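Local atomic coordinates of GH5 (Bacteroidetes bacterium AC2a, PDB entry 4YHE), a protein that probably cleaves beta-glucosidic links in cellulose, as a glycoside hydrolase family 5 endoglucanase built on a beta-alpha barrel. Residues 74-79 and 140-145; 146-151 and 198-203. All blocks are in the same frame, centred on the assembly; numbering follows the deposited sequence.

Both contacts lie on helix 129-149, one of the helices packed outside the eight-stranded parallel barrel of this cellulase, and their centres are about 12 Å apart, each about 22 Å from the centre of the chain. Along the chain they come in series: interaction 1 closes at Gln145 and interaction 2 opens at Ile146. In interaction 1 the helix meets the loop that leads into helix 78-93; in interaction 2 its C-terminal end meets the turn that follows helix 181-199. Packing joins the two, Leu144 O lying 3.8 Å from Ala200 CB. Helix 129-149 is thereby tied to the entry of one helix and the exit of another in the barrel's outer layer.

Interaction 1. Residues 74-79 and 140-145; sequences YAIERG and TMIWLQ
Hydrogen bonding centres on the carboxamide of Gln145, which reaches from helix 129-149 to the loop just ahead of helix 78-93. Its OE1 takes the backbone N-H of Ile76 at 2.8 Å between N and OE1, nearly straight and along a lone pair in the carbonyl plane. Its NE2 donates to Tyr74 O at 2.9 Å with an N-H...O angle of 170°; Tyr74 O lies in the plane of the Gln145 amide, whereas NE2 stands above the plane of the Tyr74 carbonyl. NE2 also donates to Met141 O of its own helix, at 3.0 Å, an oxygen that accepts the backbone N-H of Gln145 as well. Three bonds therefore grip the amide and fix its flip.

Apolar contacts flank this polar pairing. Ile76 and Gln145 run past each other in opposite directions, so that Ile76 CD1 comes to 3.8 Å from Gln145 CB, and the same methyl meets Ile142 CG2 at 4.2 Å. Tyr74 presents a ring edge: CD2 lies 4.0 Å from Met141 CG, the two side chains crossing at about a right angle before the bent methionine turns its end away. Ile68 touches both Tyr74 and Ile142, extending the apolar patch into a neighbouring loop.

An alanine at Gln145 would lose all three amide bonds and would probably loosen the loop against the helix. The amide supplies partners to two main-chain groups of an irregular segment, Ile76 N-H and Tyr74 C=O, so a side chain of helix 129-149 helps set the loop's course.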
ATOM      1  N   TYR A  74       8.398  18.863 -16.739  1.00 29.06           N
ATOM      2  CA  TYR A  74       7.319  18.207 -16.000  1.00 27.78           C
ATOM      3  C   TYR A  74       7.112  18.888 -14.633  1.00 27.02           C
ATOM      4  O   TYR A  74       7.063  18.239 -13.577  1.00 27.97           O
ATOM      5  CB  TYR A  74       7.590  16.697 -15.859  1.00 25.81           C
ATOM      6  CG  TYR A  74       7.749  15.941 -17.182  1.00 25.08           C
ATOM      7  CD1 TYR A  74       6.637  15.568 -17.943  1.00 25.21           C
ATOM      8  CD2 TYR A  74       9.004  15.568 -17.643  1.00 24.51           C
ATOM      9  CE1 TYR A  74       6.785  14.861 -19.134  1.00 26.54           C
ATOM     10  CE2 TYR A  74       9.165  14.867 -18.812  1.00 25.62           C
ATOM     11  CZ  TYR A  74       8.059  14.509 -19.556  1.00 27.77           C
ATOM     12  OH  TYR A  74       8.246  13.820 -20.732  1.00 29.87           O
ATOM     13  N   ALA A  75       6.974  20.210 -14.667  1.00 25.84           N
ATOM     14  CA  ALA A  75       6.908  20.997 -13.440  1.00 26.41           C
ATOM     15  C   ALA A  75       5.640  20.645 -12.655  1.00 25.44           C
ATOM     16  O   ALA A  75       4.549  20.638 -13.222  1.00 24.52           O
ATOM     17  CB  ALA A  75       6.925  22.495 -13.760  1.00 26.56           C
ATOM     18  N   ILE A  76       5.783  20.361 -11.359  1.00 24.55           N
ATOM     19  CA  ILE A  76       4.631  20.058 -10.536  1.00 24.69           C
ATOM     20  C   ILE A  76       4.013  21.349 -10.028  1.00 25.66           C
ATOM     21  O   ILE A  76       4.692  22.177  -9.441  1.00 28.31           O
ATOM     22  CB  ILE A  76       5.010  19.213  -9.298  1.00 25.37           C
ATOM     23  CG1 ILE A  76       5.581  17.850  -9.736  1.00 26.46           C
ATOM     24  CG2 ILE A  76       3.802  19.054  -8.372  1.00 25.00           C
ATOM     25  CD1 ILE A  76       6.110  17.042  -8.572  1.00 25.71           C
ATOM     26  N   GLU A  77       2.712  21.479 -10.210  1.00 25.60           N
ATOM     27  CA  GLU A  77       1.950  22.633  -9.765  1.00 26.00           C
ATOM     28  C   GLU A  77       2.182  22.864  -8.273  1.00 25.66           C
ATOM     29  O   GLU A  77       2.012  21.952  -7.461  1.00 22.10           O
ATOM     30  CB  GLU A  77       0.496  22.341 -10.094  1.00 28.71           C
ATOM     31  CG  GLU A  77      -0.530  23.370  -9.723  1.00 30.23           C
ATOM     32  CD  GLU A  77      -1.861  22.681  -9.505  1.00 32.72           C
ATOM     33  OE1 GLU A  77      -2.327  21.990 -10.446  1.00 29.75           O
ATOM     34  OE2 GLU A  77      -2.395  22.775  -8.372  1.00 36.27           O
ATOM     35  N   ARG A  78       2.609  24.068  -7.895  1.00 26.23           N
ATOM     36  CA  ARG A  78       3.007  24.288  -6.494  1.00 26.65           C
ATOM     37  C   ARG A  78       1.906  24.074  -5.494  1.00 25.56           C
ATOM     38  O   ARG A  78       2.156  23.578  -4.400  1.00 27.02           O
ATOM     39  CB  ARG A  78       3.557  25.699  -6.261  1.00 33.57           C
ATOM     40  CG  ARG A  78       4.008  25.881  -4.810  1.00 37.40           C
ATOM     41  CD  ARG A  78       5.256  26.713  -4.704  1.00 47.15           C
ATOM     42  NE  ARG A  78       4.955  28.094  -4.371  1.00 53.86           N
ATOM     43  CZ  ARG A  78       5.790  29.110  -4.579  1.00 62.47           C
ATOM     44  NH1 ARG A  78       6.979  28.911  -5.139  1.00 63.73           N
ATOM     45  NH2 ARG A  78       5.426  30.339  -4.235  1.00 64.38           N
ATOM     46  N   GLY A  79       0.684  24.478  -5.820  1.00 25.29           N
ATOM     47  CA  GLY A  79      -0.424  24.301  -4.885  1.00 23.27           C
ATOM     48  C   GLY A  79      -0.651  22.837  -4.532  1.00 22.16           C
ATOM     49  O   GLY A  79      -0.947  22.487  -3.375  1.00 20.91           O
ATOM     50  N   THR A 140      11.890  10.626 -13.319  1.00 22.36           N
ATOM     51  CA  THR A 140      13.029  11.309 -12.755  1.00 21.89           C
ATOM     52  C   THR A 140      12.691  12.758 -12.346  1.00 22.48           C
ATOM     53  O   THR A 140      12.981  13.180 -11.220  1.00 18.22           O
ATOM     54  CB  THR A 140      14.235  11.277 -13.730  1.00 24.22           C
ATOM     55  OG1 THR A 140      14.577   9.905 -14.028  1.00 25.58           O
ATOM     56  CG2 THR A 140      15.415  11.978 -13.138  1.00 23.36           C
ATOM     57  N   MET A 141      12.077  13.522 -13.247  1.00 22.17           N
ATOM     58  CA  MET A 141      11.730  14.915 -12.917  1.00 25.55           C
ATOM     59  C   MET A 141      10.749  15.024 -11.739  1.00 25.17           C
ATOM     60  O   MET A 141      10.862  15.923 -10.880  1.00 25.05           O
ATOM     61  CB  MET A 141      11.152  15.602 -14.160  1.00 27.20           C
ATOM     62  CG  MET A 141      12.172  15.778 -15.288  1.00 30.19           C
ATOM     63  SD  MET A 141      13.629  16.746 -14.797  1.00 34.70           S
ATOM     64  CE  MET A 141      14.823  15.581 -14.173  1.00 38.08           C
ATOM     65  N   ILE A 142       9.798  14.090 -11.682  1.00 22.79           N
ATOM     66  CA  ILE A 142       8.823  14.105 -10.628  1.00 22.60           C
ATOM     67  C   ILE A 142       9.453  13.777  -9.290  1.00 21.10           C
ATOM     68  O   ILE A 142       9.308  14.546  -8.319  1.00 21.20           O
ATOM     69  CB  ILE A 142       7.619  13.180 -10.932  1.00 23.33           C
ATOM     70  CG1 ILE A 142       6.804  13.776 -12.076  1.00 24.91           C
ATOM     71  CG2 ILE A 142       6.755  13.021  -9.679  1.00 24.10           C
ATOM     72  CD1 ILE A 142       5.649  12.908 -12.503  1.00 25.18           C
ATOM     73  N   TRP A 143      10.176  12.669  -9.217  1.00 20.56           N
ATOM     74  CA  TRP A 143      10.808  12.296  -7.967  1.00 19.26           C
ATOM     75  C   TRP A 143      11.892  13.293  -7.507  1.00 21.14           C
ATOM     76  O   TRP A 143      12.091  13.496  -6.309  1.00 19.61           O
ATOM     77  CB  TRP A 143      11.321  10.839  -8.010  1.00 20.00           C
ATOM     78  CG  TRP A 143      10.239   9.870  -7.621  1.00 19.08           C
ATOM     79  CD1 TRP A 143       9.688   8.882  -8.396  1.00 17.81           C
ATOM     80  CD2 TRP A 143       9.563   9.814  -6.366  1.00 18.29           C
ATOM     81  NE1 TRP A 143       8.761   8.198  -7.695  1.00 18.26           N
ATOM     82  CE2 TRP A 143       8.619   8.764  -6.455  1.00 18.28           C
ATOM     83  CE3 TRP A 143       9.638  10.563  -5.186  1.00 18.73           C
ATOM     84  CZ2 TRP A 143       7.747   8.445  -5.415  1.00 18.71           C
ATOM     85  CZ3 TRP A 143       8.796  10.219  -4.121  1.00 18.96           C
ATOM     86  CH2 TRP A 143       7.853   9.165  -4.247  1.00 18.51           C
ATOM     87  N   LEU A 144      12.582  13.914  -8.450  1.00 22.38           N
ATOM     88  CA  LEU A 144      13.527  14.967  -8.092  1.00 25.07           C
ATOM     89  C   LEU A 144      12.822  16.113  -7.361  1.00 24.25           C
ATOM     90  O   LEU A 144      13.302  16.572  -6.335  1.00 25.24           O
ATOM     91  CB  LEU A 144      14.213  15.505  -9.340  1.00 27.00           C
ATOM     92  CG  LEU A 144      15.466  14.791  -9.829  1.00 29.83           C
ATOM     93  CD1 LEU A 144      15.918  15.431 -11.142  1.00 30.98           C
ATOM     94  CD2 LEU A 144      16.584  14.865  -8.786  1.00 28.38           C
ATOM     95  N   GLN A 145      11.674  16.546  -7.885  1.00 24.49           N
ATOM     96  CA  GLN A 145      10.919  17.656  -7.285  1.00 23.51           C
ATOM     97  C   GLN A 145      10.388  17.296  -5.924  1.00 23.57           C
ATOM     98  O   GLN A 145      10.490  18.088  -4.969  1.00 21.47           O
ATOM     99  CB  GLN A 145       9.773  18.079  -8.201  1.00 24.03           C
ATOM    100  CG  GLN A 145      10.240  18.796  -9.447  1.00 24.95           C
ATOM    101  CD  GLN A 145       9.130  19.036 -10.432  1.00 25.50           C
ATOM    102  OE1 GLN A 145       8.334  19.970 -10.271  1.00 27.10           O
ATOM    103  NE2 GLN A 145       9.064  18.209 -11.467  1.00 26.74           N
TER

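Interaction 2. Residues 146-151 and 198-203; sequences IGKRFA and RAAGGK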
ATOM      1  N   ILE A 146       9.819  16.085  -5.823  1.00 21.23           N
ATOM      2  CA  ILE A 146       9.294  15.617  -4.583  1.00 20.67           C
ATOM      3  C   ILE A 146      10.389  15.554  -3.546  1.00 20.17           C
ATOM      4  O   ILE A 146      10.207  16.020  -2.433  1.00 20.65           O
ATOM      5  CB  ILE A 146       8.604  14.231  -4.703  1.00 20.00           C
ATOM      6  CG1 ILE A 146       7.346  14.348  -5.558  1.00 21.03           C
ATOM      7  CG2 ILE A 146       8.267  13.687  -3.332  1.00 19.68           C
ATOM      8  CD1 ILE A 146       6.744  13.027  -6.000  1.00 20.01           C
ATOM      9  N   GLY A 147      11.518  14.947  -3.892  1.00 21.18           N
ATOM     10  CA  GLY A 147      12.633  14.871  -2.964  1.00 21.92           C
ATOM     11  C   GLY A 147      13.153  16.262  -2.562  1.00 21.22           C
ATOM     12  O   GLY A 147      13.475  16.499  -1.399  1.00 22.35           O
ATOM     13  N   LYS A 148      13.239  17.180  -3.509  1.00 23.46           N
ATOM     14  CA  LYS A 148      13.731  18.529  -3.171  1.00 24.97           C
ATOM     15  C   LYS A 148      12.820  19.252  -2.194  1.00 25.07           C
ATOM     16  O   LYS A 148      13.309  19.916  -1.295  1.00 24.65           O
ATOM     17  CB  LYS A 148      13.953  19.360  -4.415  1.00 28.02           C
ATOM     18  CG  LYS A 148      15.270  18.998  -5.075  1.00 32.41           C
ATOM     19  CD  LYS A 148      15.426  19.684  -6.421  1.00 34.71           C
ATOM     20  CE  LYS A 148      16.639  19.146  -7.169  1.00 36.80           C
ATOM     21  NZ  LYS A 148      16.483  19.463  -8.610  1.00 37.22           N
ATOM     22  N   ARG A 149      11.504  19.070  -2.309  1.00 23.68           N
ATOM     23  CA  ARG A 149      10.579  19.672  -1.344  1.00 24.41           C
ATOM     24  C   ARG A 149      10.817  19.138   0.066  1.00 23.67           C
ATOM     25  O   ARG A 149      10.731  19.883   1.061  1.00 23.38           O
ATOM     26  CB  ARG A 149       9.130  19.402  -1.777  1.00 25.40           C
ATOM     27  CG  ARG A 149       8.098  20.138  -0.977  1.00 27.92           C
ATOM     28  CD  ARG A 149       8.111  21.623  -1.343  1.00 30.06           C
ATOM     29  NE  ARG A 149       6.927  22.160  -0.773  1.00 35.28           N
ATOM     30  CZ  ARG A 149       5.956  22.806  -1.379  1.00 29.02           C
ATOM     31  NH1 ARG A 149       5.982  23.162  -2.661  1.00 27.22           N
ATOM     32  NH2 ARG A 149       4.951  23.139  -0.619  1.00 30.81           N
ATOM     33  N   PHE A 150      11.119  17.842   0.162  1.00 22.91           N
ATOM     34  CA  PHE A 150      11.157  17.139   1.451  1.00 23.54           C
ATOM     35  C   PHE A 150      12.583  16.847   1.950  1.00 23.56           C
ATOM     36  O   PHE A 150      12.796  16.045   2.855  1.00 20.89           O
ATOM     37  CB  PHE A 150      10.313  15.843   1.343  1.00 23.53           C
ATOM     38  CG  PHE A 150       8.845  16.101   1.121  1.00 23.93           C
ATOM     39  CD1 PHE A 150       8.095  16.705   2.103  1.00 24.03           C
ATOM     40  CD2 PHE A 150       8.222  15.760  -0.079  1.00 22.80           C
ATOM     41  CE1 PHE A 150       6.764  16.976   1.913  1.00 24.51           C
ATOM     42  CE2 PHE A 150       6.888  16.020  -0.275  1.00 24.27           C
ATOM     43  CZ  PHE A 150       6.153  16.640   0.707  1.00 26.20           C
ATOM     44  N   ALA A 151      13.548  17.548   1.380  1.00 23.81           N
ATOM     45  CA  ALA A 151      14.963  17.318   1.659  1.00 24.25           C
ATOM     46  C   ALA A 151      15.345  17.519   3.122  1.00 25.64           C
ATOM     47  O   ALA A 151      16.307  16.909   3.595  1.00 27.50           O
ATOM     48  CB  ALA A 151      15.811  18.208   0.754  1.00 25.16           C
ATOM     49  N   ARG A 198      17.662   9.637  -4.630  1.00 26.31           N
ATOM     50  CA  ARG A 198      19.011   9.787  -4.092  1.00 26.10           C
ATOM     51  C   ARG A 198      19.675  11.048  -4.622  1.00 24.29           C
ATOM     52  O   ARG A 198      20.389  11.678  -3.870  1.00 28.41           O
ATOM     53  CB  ARG A 198      19.873   8.561  -4.401  1.00 24.74           C
ATOM     54  CG  ARG A 198      19.354   7.267  -3.788  1.00 25.34           C
ATOM     55  CD  ARG A 198      19.135   7.341  -2.292  1.00 23.82           C
ATOM     56  NE  ARG A 198      18.689   6.059  -1.748  1.00 23.76           N
ATOM     57  CZ  ARG A 198      17.949   5.898  -0.649  1.00 23.74           C
ATOM     58  NH1 ARG A 198      17.500   6.940   0.044  1.00 24.45           N
ATOM     59  NH2 ARG A 198      17.613   4.676  -0.255  1.00 23.67           N
ATOM     60  N   ALA A 199      19.419  11.428  -5.878  1.00 23.84           N
ATOM     61  CA  ALA A 199      19.962  12.685  -6.444  1.00 24.55           C
ATOM     62  C   ALA A 199      19.300  13.970  -5.887  1.00 26.53           C
ATOM     63  O   ALA A 199      19.770  15.075  -6.141  1.00 27.44           O
ATOM     64  CB  ALA A 199      19.872  12.677  -7.966  1.00 23.37           C
ATOM     65  N   ALA A 200      18.207  13.848  -5.145  1.00 26.52           N
ATOM     66  CA  ALA A 200      17.446  15.027  -4.727  1.00 28.99           C
ATOM     67  C   ALA A 200      18.055  15.705  -3.507  1.00 30.40           C
ATOM     68  O   ALA A 200      17.608  16.788  -3.119  1.00 32.69           O
ATOM     69  CB  ALA A 200      15.986  14.640  -4.451  1.00 29.27           C
ATOM     70  N   GLY A 201      19.045  15.066  -2.886  1.00 30.44           N
ATOM     71  CA  GLY A 201      19.877  15.738  -1.874  1.00 30.46           C
ATOM     72  C   GLY A 201      19.342  15.664  -0.461  1.00 30.95           C
ATOM     73  O   GLY A 201      18.211  15.221  -0.215  1.00 30.61           O
ATOM     74  N   GLY A 202      20.170  16.110   0.472  1.00 28.36           N
ATOM     75  CA  GLY A 202      19.801  16.200   1.875  1.00 29.27           C
ATOM     76  C   GLY A 202      19.390  14.870   2.454  1.00 28.27           C
ATOM     77  O   GLY A 202      20.043  13.856   2.236  1.00 31.82           O
ATOM     78  N   LYS A 203      18.286  14.849   3.177  1.00 28.31           N
ATOM     79  CA  LYS A 203      17.893  13.634   3.865  1.00 29.34           C
ATOM     80  C   LYS A 203      17.322  12.565   2.932  1.00 26.44           C
ATOM     81  O   LYS A 203      17.095  11.457   3.365  1.00 28.27           O
ATOM     82  CB  LYS A 203      16.958  13.961   5.008  1.00 32.45           C
ATOM     83  CG  LYS A 203      17.662  14.809   6.074  1.00 33.55           C
ATOM     84  CD  LYS A 203      16.687  15.225   7.155  1.00 35.11           C
ATOM     85  CE  LYS A 203      17.333  16.115   8.208  1.00 36.47           C
ATOM     86  NZ  LYS A 203      16.316  16.649   9.151  1.00 36.71           N
TER
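Ala151 and Ala200 have the most surface buried where the end of helix 129-149 meets the turn after helix 181-199. Ala200 points its methyl at the helix, where CB rests 3.7 Å from Gly147 CA. The backbones come within 5.1 Å there, measured between the CA atoms of Gly147 and Ala200, and a beta carbon on Gly147 would clash with that methyl. On the flank the extended chain of Lys148 passes Ala200 O, CG being the nearest carbon at 3.8 Å.

Ala151, just beyond the helix, works through both its methyl and its carbonyl. CB lies 4.0 Å from Gly201 O, while the carbonyl oxygen accepts the backbone N-H of Lys203 at 2.9 Å between N and O, at 164° and in the carbonyl plane. The flanking side chain of Lys203 starts along this oxygen, with CB 3.3 Å from Ala151 O; its NZ goes on to bond Asn152 O. Gly201 and Gly202 both have positive phi, which turns the chain between Ala200 and Lys203, and a beta carbon on Gly202 would run into Ala151 O.

Asn204 bonds Gly147 O and Gly201 O through ND2, adding a polar tie across the join. Close glycine-alanine packing with a single main-chain bond thus joins the C-terminal end of helix 129-149 and the residues just after it to the turn that follows helix 181-199, in the outer layer of a beta/alpha (TIM) barrel, the fold of glycoside hydrolase family 5.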